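Local coordinates for isoform A of Peptidoglycan-recognition protein LB (Drosophila melanogaster, PDB 7NSY) that hydrolyses the amide link between N-acetylmuramoyl residues and L-amino acids in bacterial peptidoglycan, using zinc, and probably scavenges immune-active fragments in Drosophila, at residues R26-V31 with W75-Y80; Y40-H45 with G100-K105; Y80-G85 with K109-V114. The protein carries 1 engineered substitution. All coordinates share one frame; numbering follows the deposited sequence.

Contact 1: R26-V31 with W75-Y80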
loop_
_atom_site.group_PDB
_atom_site.type_symbol
_atom_site.label_atom_id
_atom_site.label_comp_id
_atom_site.label_asym_id
_atom_site.label_seq_id
_atom_site.Cartn_x
_atom_site.Cartn_y
_atom_site.Cartn_z
ATOM N N ARG A 26 -7.768 -10.475 -10.804
ATOM C CA ARG A 26 -8.972 -10.230 -11.639
ATOM C C ARG A 26 -8.860 -8.833 -12.211
ATOM O O ARG A 26 -8.266 -7.939 -11.560
ATOM C CB ARG A 26 -10.194 -10.416 -10.740
ATOM C CG ARG A 26 -11.573 -10.154 -11.315
ATOM C CD ARG A 26 -12.629 -10.411 -10.251
ATOM N NE ARG A 26 -12.457 -11.721 -9.628
ATOM C CZ ARG A 26 -12.017 -12.000 -8.397
ATOM N NH1 ARG A 26 -11.753 -11.073 -7.504
ATOM N NH2 ARG A 26 -11.836 -13.266 -8.053
ATOM N N LEU A 27 -9.441 -8.579 -13.385
ATOM C CA LEU A 27 -9.487 -7.192 -13.873
ATOM C C LEU A 27 -10.229 -6.311 -12.879
ATOM O O LEU A 27 -11.163 -6.766 -12.220
ATOM C CB LEU A 27 -10.182 -7.141 -15.248
ATOM C CG LEU A 27 -9.364 -7.730 -16.403
ATOM C CD1 LEU A 27 -10.186 -7.815 -17.681
ATOM C CD2 LEU A 27 -8.100 -6.918 -16.641
ATOM N N PRO A 28 -9.926 -5.011 -12.860
ATOM C CA PRO A 28 -10.769 -4.074 -12.125
ATOM C C PRO A 28 -12.165 -4.011 -12.740
ATOM O O PRO A 28 -12.285 -4.229 -13.963
ATOM C CB PRO A 28 -10.065 -2.730 -12.268
ATOM C CG PRO A 28 -8.650 -3.116 -12.666
ATOM C CD PRO A 28 -8.784 -4.354 -13.518
ATOM N N LYS A 29 -13.174 -3.725 -11.925
ATOM C CA LYS A 29 -14.553 -3.512 -12.451
ATOM C C LYS A 29 -14.594 -2.198 -13.226
ATOM O O LYS A 29 -15.285 -2.123 -14.279
ATOM C CB LYS A 29 -15.540 -3.446 -11.289
ATOM C CG LYS A 29 -15.741 -4.742 -10.509
ATOM C CD LYS A 29 -17.199 -4.961 -10.021
ATOM C CE LYS A 29 -17.526 -4.537 -8.603
ATOM N NZ LYS A 29 -17.059 -5.529 -7.601
ATOM N N SER A 30 -13.841 -1.205 -12.777
ATOM C CA SER A 30 -13.738 0.133 -13.380
ATOM C C SER A 30 -12.464 0.749 -12.815
ATOM O O SER A 30 -12.033 0.335 -11.683
ATOM C CB SER A 30 -14.946 0.984 -13.071
ATOM O OG SER A 30 -14.701 2.305 -13.473
ATOM N N VAL A 31 -11.860 1.642 -13.576
ATOM C CA VAL A 31 -10.642 2.369 -13.169
ATOM C C VAL A 31 -10.875 3.856 -13.373
ATOM O O VAL A 31 -11.372 4.257 -14.476
ATOM C CB VAL A 31 -9.425 1.883 -13.960
ATOM C CG1 VAL A 31 -8.148 2.627 -13.605
ATOM C CG2 VAL A 31 -9.224 0.389 -13.785
ATOM N N TRP A 75 -16.454 -3.501 -4.338
ATOM C CA TRP A 75 -15.587 -2.368 -4.760
ATOM C C TRP A 75 -14.992 -2.643 -6.132
ATOM O O TRP A 75 -15.137 -3.766 -6.661
ATOM C CB TRP A 75 -14.442 -2.184 -3.786
ATOM C CG TRP A 75 -14.901 -1.757 -2.436
ATOM C CD1 TRP A 75 -16.176 -1.546 -2.010
ATOM C CD2 TRP A 75 -14.051 -1.467 -1.352
ATOM N NE1 TRP A 75 -16.165 -1.150 -0.721
ATOM C CE2 TRP A 75 -14.879 -1.092 -0.274
ATOM C CE3 TRP A 75 -12.669 -1.502 -1.182
ATOM C CZ2 TRP A 75 -14.336 -0.748 0.947
ATOM C CZ3 TRP A 75 -12.131 -1.147 0.024
ATOM C CH2 TRP A 75 -12.971 -0.790 1.093
ATOM N N ASN A 76 -14.386 -1.629 -6.730
ATOM C CA ASN A 76 -13.880 -1.755 -8.111
ATOM C C ASN A 76 -12.702 -2.711 -8.174
ATOM O O ASN A 76 -12.516 -3.353 -9.215
ATOM C CB ASN A 76 -13.506 -0.391 -8.685
ATOM C CG ASN A 76 -14.701 0.510 -8.918
ATOM O OD1 ASN A 76 -14.581 1.751 -8.824
ATOM N ND2 ASN A 76 -15.832 -0.099 -9.194
ATOM N N ASP A 77 -11.962 -2.819 -7.091
ATOM C CA ASP A 77 -10.631 -3.477 -7.108
ATOM C C ASP A 77 -10.124 -3.568 -5.670
ATOM O O ASP A 77 -10.705 -2.913 -4.766
ATOM C CB ASP A 77 -9.631 -2.730 -7.988
ATOM C CG ASP A 77 -8.447 -3.542 -8.437
ATOM O OD1 ASP A 77 -8.381 -4.787 -8.213
ATOM O OD2 ASP A 77 -7.531 -2.863 -8.974
ATOM N N ILE A 78 -9.061 -4.321 -5.459
ATOM C CA ILE A 78 -8.287 -4.215 -4.201
ATOM C C ILE A 78 -8.053 -2.729 -3.911
ATOM O O ILE A 78 -7.835 -1.942 -4.829
ATOM C CB ILE A 78 -6.947 -4.957 -4.314
ATOM C CG1 ILE A 78 -6.263 -5.082 -2.973
ATOM C CG2 ILE A 78 -6.018 -4.325 -5.358
ATOM C CD1 ILE A 78 -5.005 -5.931 -2.986
ATOM N N GLY A 79 -8.264 -2.284 -2.680
ATOM C CA GLY A 79 -8.286 -0.848 -2.406
ATOM C C GLY A 79 -6.936 -0.176 -2.425
ATOM O O GLY A 79 -6.893 1.045 -2.577
ATOM N N TYR A 80 -5.878 -0.918 -2.265
ATOM C CA TYR A 80 -4.525 -0.333 -2.138
ATOM C C TYR A 80 -3.844 -0.173 -3.491
ATOM O O TYR A 80 -4.094 -0.889 -4.432
ATOM C CB TYR A 80 -3.673 -1.242 -1.266
ATOM C CG TYR A 80 -4.301 -1.536 0.065
ATOM C CD1 TYR A 80 -4.838 -2.782 0.338
ATOM C CD2 TYR A 80 -4.338 -0.553 1.030
ATOM C CE1 TYR A 80 -5.390 -3.071 1.584
ATOM C CE2 TYR A 80 -4.879 -0.832 2.260
ATOM C CZ TYR A 80 -5.380 -2.089 2.527
ATOM O OH TYR A 80 -5.932 -2.340 3.775
#

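Contact 2: Y40-H45 with G100-K105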
loop_
_atom_site.group_PDB
_atom_site.type_symbol
_atom_site.label_atom_id
_atom_site.label_comp_id
_atom_site.label_asym_id
_atom_site.label_seq_id
_atom_site.Cartn_x
_atom_site.Cartn_y
_atom_site.Cartn_z
ATOM N N TYR A 40 1.113 12.564 -1.809
ATOM C CA TYR A 40 1.143 11.805 -0.545
ATOM C C TYR A 40 1.471 10.337 -0.801
ATOM O O TYR A 40 1.092 9.768 -1.802
ATOM C CB TYR A 40 -0.207 11.880 0.184
ATOM C CG TYR A 40 -0.588 13.256 0.677
ATOM C CD1 TYR A 40 -1.365 14.084 -0.108
ATOM C CD2 TYR A 40 -0.151 13.704 1.902
ATOM C CE1 TYR A 40 -1.657 15.386 0.294
ATOM C CE2 TYR A 40 -0.428 14.997 2.324
ATOM C CZ TYR A 40 -1.186 15.819 1.519
ATOM O OH TYR A 40 -1.504 17.076 2.002
ATOM N N VAL A 41 2.142 9.770 0.193
ATOM C CA VAL A 41 2.331 8.304 0.305
ATOM C C VAL A 41 1.734 7.935 1.641
ATOM O O VAL A 41 2.119 8.544 2.673
ATOM C CB VAL A 41 3.804 7.910 0.165
ATOM C CG1 VAL A 41 3.949 6.414 0.418
ATOM C CG2 VAL A 41 4.355 8.302 -1.183
ATOM N N ILE A 42 0.893 6.904 1.664
ATOM C CA ILE A 42 0.251 6.470 2.923
ATOM C C ILE A 42 0.596 5.013 3.164
ATOM O O ILE A 42 0.401 4.159 2.261
ATOM C CB ILE A 42 -1.260 6.729 2.854
ATOM C CG1 ILE A 42 -1.509 8.209 2.503
ATOM C CG2 ILE A 42 -1.959 6.340 4.149
ATOM C CD1 ILE A 42 -2.917 8.514 2.259
ATOM N N ILE A 43 1.039 4.707 4.370
ATOM C CA ILE A 43 1.398 3.336 4.779
ATOM C C ILE A 43 0.275 2.680 5.555
ATOM O O ILE A 43 -0.276 3.273 6.527
ATOM C CB ILE A 43 2.667 3.376 5.611
ATOM C CG1 ILE A 43 3.835 4.081 4.918
ATOM C CG2 ILE A 43 3.010 1.987 6.132
ATOM C CD1 ILE A 43 4.189 3.526 3.542
ATOM N N HIS A 44 -0.145 1.511 5.138
ATOM C CA HIS A 44 -1.192 0.663 5.720
ATOM C C HIS A 44 -0.615 -0.697 6.115
ATOM O O HIS A 44 0.447 -1.108 5.612
ATOM C CB HIS A 44 -2.329 0.429 4.750
ATOM C CG HIS A 44 -2.971 1.667 4.260
ATOM N ND1 HIS A 44 -4.000 2.276 4.970
ATOM C CD2 HIS A 44 -2.766 2.444 3.162
ATOM C CE1 HIS A 44 -4.411 3.320 4.292
ATOM N NE2 HIS A 44 -3.686 3.447 3.168
ATOM N N HIS A 45 -1.408 -1.429 6.899
ATOM C CA HIS A 45 -1.229 -2.897 7.027
ATOM C C HIS A 45 -2.543 -3.584 6.773
ATOM O O HIS A 45 -3.602 -2.959 6.793
ATOM C CB HIS A 45 -0.525 -3.276 8.323
ATOM C CG HIS A 45 -1.382 -3.030 9.519
ATOM N ND1 HIS A 45 -2.286 -3.974 9.960
ATOM C CD2 HIS A 45 -1.489 -1.971 10.348
ATOM C CE1 HIS A 45 -2.936 -3.497 11.022
ATOM N NE2 HIS A 45 -2.464 -2.271 11.282
ATOM N N GLY A 100 -7.617 5.294 -5.350
ATOM C CA GLY A 100 -7.653 4.145 -4.443
ATOM C C GLY A 100 -8.928 4.070 -3.634
ATOM O O GLY A 100 -9.815 4.940 -3.758
ATOM N N ALA A 101 -8.984 3.061 -2.805
ATOM C CA ALA A 101 -10.035 2.925 -1.766
ATOM C C ALA A 101 -9.355 2.497 -0.474
ATOM O O ALA A 101 -9.571 1.348 0.009
ATOM C CB ALA A 101 -11.122 1.978 -2.191
ATOM N N HIS A 102 -8.494 3.366 0.034
ATOM C CA HIS A 102 -7.680 3.076 1.223
ATOM C C HIS A 102 -7.636 4.246 2.225
ATOM O O HIS A 102 -7.277 3.974 3.376
ATOM C CB HIS A 102 -6.261 2.577 0.846
ATOM C CG HIS A 102 -5.488 3.616 0.099
ATOM N ND1 HIS A 102 -4.790 4.574 0.731
ATOM C CD2 HIS A 102 -5.379 3.842 -1.225
ATOM C CE1 HIS A 102 -4.322 5.405 -0.199
ATOM N NE2 HIS A 102 -4.679 4.977 -1.394
ATOM N N ALA A 103 -7.869 5.493 1.859
ATOM C CA ALA A 103 -7.592 6.652 2.745
ATOM C C ALA A 103 -8.551 7.766 2.396
ATOM O O ALA A 103 -8.448 8.405 1.372
ATOM C CB ALA A 103 -6.151 7.102 2.619
ATOM N N PRO A 104 -9.560 8.015 3.265
ATOM C CA PRO A 104 -10.551 9.046 3.005
ATOM C C PRO A 104 -9.895 10.410 2.783
ATOM O O PRO A 104 -8.994 10.725 3.530
ATOM C CB PRO A 104 -11.374 9.027 4.306
ATOM C CG PRO A 104 -11.162 7.665 4.886
ATOM C CD PRO A 104 -9.750 7.292 4.529
ATOM N N LYS A 105 -10.288 11.124 1.738
ATOM C CA LYS A 105 -9.764 12.480 1.409
ATOM C C LYS A 105 -8.426 12.362 0.686
ATOM O O LYS A 105 -8.033 13.362 0.159
ATOM C CB LYS A 105 -9.530 13.382 2.629
#

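Contact 3: Y80-G85 with K109-V114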
loop_
_atom_site.group_PDB
_atom_site.type_symbol
_atom_site.label_atom_id
_atom_site.label_comp_id
_atom_site.label_asym_id
_atom_site.label_seq_id
_atom_site.Cartn_x
_atom_site.Cartn_y
_atom_site.Cartn_z
ATOM N N TYR A 80 -5.878 -0.918 -2.265
ATOM C CA TYR A 80 -4.525 -0.333 -2.138
ATOM C C TYR A 80 -3.844 -0.173 -3.491
ATOM O O TYR A 80 -4.094 -0.889 -4.432
ATOM C CB TYR A 80 -3.673 -1.242 -1.266
ATOM C CG TYR A 80 -4.301 -1.536 0.065
ATOM C CD1 TYR A 80 -4.838 -2.782 0.338
ATOM C CD2 TYR A 80 -4.338 -0.553 1.030
ATOM C CE1 TYR A 80 -5.390 -3.071 1.584
ATOM C CE2 TYR A 80 -4.879 -0.832 2.260
ATOM C CZ TYR A 80 -5.380 -2.089 2.527
ATOM O OH TYR A 80 -5.932 -2.340 3.775
ATOM N N SER A 81 -2.923 0.769 -3.534
ATOM C CA SER A 81 -2.109 0.996 -4.736
ATOM C C SER A 81 -1.127 -0.135 -4.987
ATOM O O SER A 81 -0.929 -0.583 -6.124
ATOM C CB SER A 81 -1.384 2.333 -4.654
ATOM O OG SER A 81 -2.241 3.405 -4.284
ATOM N N PHE A 82 -0.460 -0.550 -3.932
ATOM C CA PHE A 82 0.579 -1.580 -3.949
ATOM C C PHE A 82 0.542 -2.363 -2.644
ATOM O O PHE A 82 0.162 -1.802 -1.599
ATOM C CB PHE A 82 1.996 -1.032 -4.087
ATOM C CG PHE A 82 2.213 -0.331 -5.390
ATOM C CD1 PHE A 82 1.897 1.016 -5.537
ATOM C CD2 PHE A 82 2.684 -1.026 -6.501
ATOM C CE1 PHE A 82 2.062 1.646 -6.759
ATOM C CE2 PHE A 82 2.832 -0.380 -7.716
ATOM C CZ PHE A 82 2.541 0.927 -7.836
ATOM N N GLY A 83 0.914 -3.612 -2.679
ATOM C CA GLY A 83 1.181 -4.431 -1.509
ATOM C C GLY A 83 2.650 -4.776 -1.403
ATOM O O GLY A 83 3.416 -4.801 -2.419
ATOM N N ILE A 84 3.087 -5.104 -0.193
ATOM C CA ILE A 84 4.464 -5.523 0.125
ATOM C C ILE A 84 4.381 -6.858 0.821
ATOM O O ILE A 84 3.680 -6.946 1.851
ATOM C CB ILE A 84 5.226 -4.498 0.992
ATOM C CG1 ILE A 84 5.214 -3.092 0.419
ATOM C CG2 ILE A 84 6.611 -5.022 1.268
ATOM C CD1 ILE A 84 5.922 -2.924 -0.843
ATOM N N GLY A 85 5.088 -7.859 0.307
ATOM C CA GLY A 85 5.089 -9.179 0.961
ATOM C C GLY A 85 6.293 -9.422 1.872
ATOM O O GLY A 85 7.272 -8.712 1.824
ATOM N N LYS A 109 -5.039 11.281 -4.524
ATOM C CA LYS A 109 -3.827 12.130 -4.401
ATOM C C LYS A 109 -2.729 11.411 -3.614
ATOM O O LYS A 109 -1.897 12.038 -3.009
ATOM C CB LYS A 109 -4.151 13.475 -3.743
ATOM C CG LYS A 109 -4.833 13.337 -2.404
ATOM C CD LYS A 109 -5.112 14.617 -1.638
ATOM C CE LYS A 109 -6.178 15.463 -2.295
ATOM N NZ LYS A 109 -7.526 14.851 -2.237
ATOM N N SER A 110 -2.742 10.078 -3.673
ATOM C CA SER A 110 -1.767 9.325 -2.878
ATOM C C SER A 110 -1.442 8.004 -3.544
ATOM O O SER A 110 -2.174 7.473 -4.389
ATOM C CB SER A 110 -2.254 9.084 -1.467
ATOM O OG SER A 110 -3.340 8.170 -1.429
ATOM N N VAL A 111 -0.341 7.469 -3.049
ATOM C CA VAL A 111 -0.000 6.041 -3.246
ATOM C C VAL A 111 -0.227 5.364 -1.904
ATOM O O VAL A 111 0.471 5.733 -0.912
ATOM C CB VAL A 111 1.443 5.894 -3.726
ATOM C CG1 VAL A 111 1.757 4.427 -3.918
ATOM C CG2 VAL A 111 1.695 6.704 -4.998
ATOM N N GLY A 112 -1.187 4.432 -1.848
ATOM C CA GLY A 112 -1.472 3.702 -0.610
ATOM C C GLY A 112 -0.764 2.379 -0.642
ATOM O O GLY A 112 -1.054 1.540 -1.504
ATOM N N ILE A 113 0.186 2.129 0.244
ATOM C CA ILE A 113 1.062 0.938 0.267
ATOM C C ILE A 113 0.642 0.081 1.448
ATOM O O ILE A 113 0.723 0.581 2.607
ATOM C CB ILE A 113 2.527 1.360 0.404
ATOM C CG1 ILE A 113 2.948 2.313 -0.723
ATOM C CG2 ILE A 113 3.410 0.109 0.439
ATOM C CD1 ILE A 113 4.324 2.856 -0.593
ATOM N N VAL A 114 0.190 -1.119 1.215
ATOM C CA VAL A 114 -0.169 -2.048 2.307
ATOM C C VAL A 114 0.978 -2.986 2.571
ATOM O O VAL A 114 1.452 -3.725 1.637
ATOM C CB VAL A 114 -1.509 -2.758 2.092
ATOM C CG1 VAL A 114 -1.533 -3.721 0.905
ATOM C CG2 VAL A 114 -1.939 -3.482 3.387
#

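Contact 1: R26-V31 with W75-Y80
Lys29 binds two successive carbonyl groups of the loop 75-80, one with its backbone N and one with its ammonium group. Lys29 N donates a nearly straight hydrogen bond (172°) to Asn76 O at 2.8 Å. The side chain then travels along the same backbone toward Trp75. Lys29 CB sits 3.7 Å from Asn76 O and also brushes the amide nitrogen ND2 of Asn76. CG, anti to the carbonyl carbon of its own residue (chi1 -67°), stays beside Asn76 O while coming near Trp75 O. CD keeps a looser distance from that second oxygen. Bends at chi2 and chi3 bring Lys29 CE to 3.2 Å from Trp75 O, and the bend at chi4 turns the tip in to the same oxygen. There Lys29 NZ makes a hydrogen bond of 2.8 Å to Trp75 O, coming in 32° out of the carbonyl plane.

Next to this, the Asn76 side chain leans over Ser30, with Asn76 CB 3.4 Å from Ser30 O and ND2 close to Ser30 CB. Pro28 and Asp77 run side by side, and Pro28 CG rests 3.9 Å from Asp77 OD2. That carboxylate takes its main partner from Arg20, in a salt bridge, while Gln66 of helix 55-72 binds its OD1. Gln70 of the same helix also donates to Asn76 O, which is therefore gripped twice.

The contact joins the loop between strands 17-18 and 38-45 to the one leading from helix 55-72 into strand 82-84. Both acceptors of Lys29 are main-chain carbonyls, which implies that these two bonds depend on the course of the loop 75-80 and not on which side chains it carries.

Contact 2: Y40-H45 with G100-K105
His44 and His102 meet through their ring nitrogens beside the zinc site of the amidase domain, where strand 38-45 of the central mixed sheet faces the loop between strands 90-92 and 110-115. His44 NE2 and His102 ND1 lie 2.9 Å apart in a hydrogen bond whose donor may be either nitrogen. The rings meet at their rims, planes at 78° and centroids 4.9 Å apart, without stacking. His102 ND1 comes in at the edge of the His44 ring, near its plane. The imidazole of His102 is brought there by a chi1 of 63°, which sets CG between the backbone N and the carbonyl carbon. The loop is itself held by Asn107, whose OD1 receives the backbone N of both His102 and Ala103.

Close beside the histidine pair, Ile42 CD1 presses on the methyl of Ala103, CB, at 3.5 Å, and reaches the edge of the His102 ring. This is the tight part. Beyond it the two backbones stand well apart, the nearest CA atoms, those of Ile42 and Ala103, being 7.8 Å from each other, and mostly side chains bridge the gap. Val41 and Ile43 alternate to the far face of the sheet, while the loop is exposed at Pro104.

His44 and His154 are zinc-binding residues, with the engineered Ser162 at the third position; the bond at NE2 leaves ND1 of His44 as the likelier nitrogen for zinc. Replacing His44 with an alanine would probably leave His102 ND1 without this mate and cost the site a zinc-binding group. The carbonyl O of His102 also lies close to the ring, 3.1 Å from His44 CE1.

Contact 3: Y80-G85 with K109-V114
With a chi1 of 66°, Val114 sets CG1 between its backbone N and carbonyl carbon, and Tyr80, with CG anti to its carbonyl carbon (chi1 -54°), lays its ring against that valine. Val114 CB sits almost exactly on the ring normal, 3.6 Å from the Tyr80 centroid, a CH-pi contact over one face. Val114 CG1 reaches toward the root of the ring, 3.5 Å from Tyr80 CD1, while CG2 lies over its phenol end. The valine thus lies along the face from the CD1 side to the phenol end.

Ser81 OG, beside its own backbone N, accepts a 2.8 Å hydrogen bond from Gly112 N. The hydroxyl takes a place that a backbone carbonyl would fill if the parallel ladder ran on. Gly112 O receives Phe82 N at 3.3 Å and, weakly, Ser81 N. From there the pairing is regular: Val114 N donates to Phe82 O, and Ile84 N closes on Val114 O at 2.8 Å.

On the face away from Tyr80, the edge of the Phe82 ring meets Val111 CG1, and Ile84 CG1 packs on Ile113 CG2 at 3.7 Å. Phe82, Ile84 and Ile113 lie under helix 126-141, against its Ala131, Leu135 and Ile136.

The short strand 82-84 and strand 110-114 run parallel, at 28° to each other, in the middle of the sheet. This is the central sheet of the peptidoglycan-recognition amidase fold, a helix on one face and, on the other, the zinc site, where Tyr80, inferred to be essential for zinc hydrate coordination, meets the ring of His44.

In the fold
Contact 1 lies at the surface, where main-chain and lysine bonds tie loop to loop, in place of the strand ladder of contact 3. Contacts 2 and 3 are buried and reach the same sheet, since strands 38-45 and 110-115 are neighbours in it: His44 N and Ile113 O lie at probable hydrogen-bonding distance. Contact 3 is the most central and mixes ladder bonds with apolar packing, whereas contact 2 rests mainly on side chains, a histidine pair backed by a small apolar touch. Segment 75-80 of contact 1 runs on into Tyr80, which packs in contact 3 and against His102 of contact 2; contacts 2 and 3 thus border the zinc site.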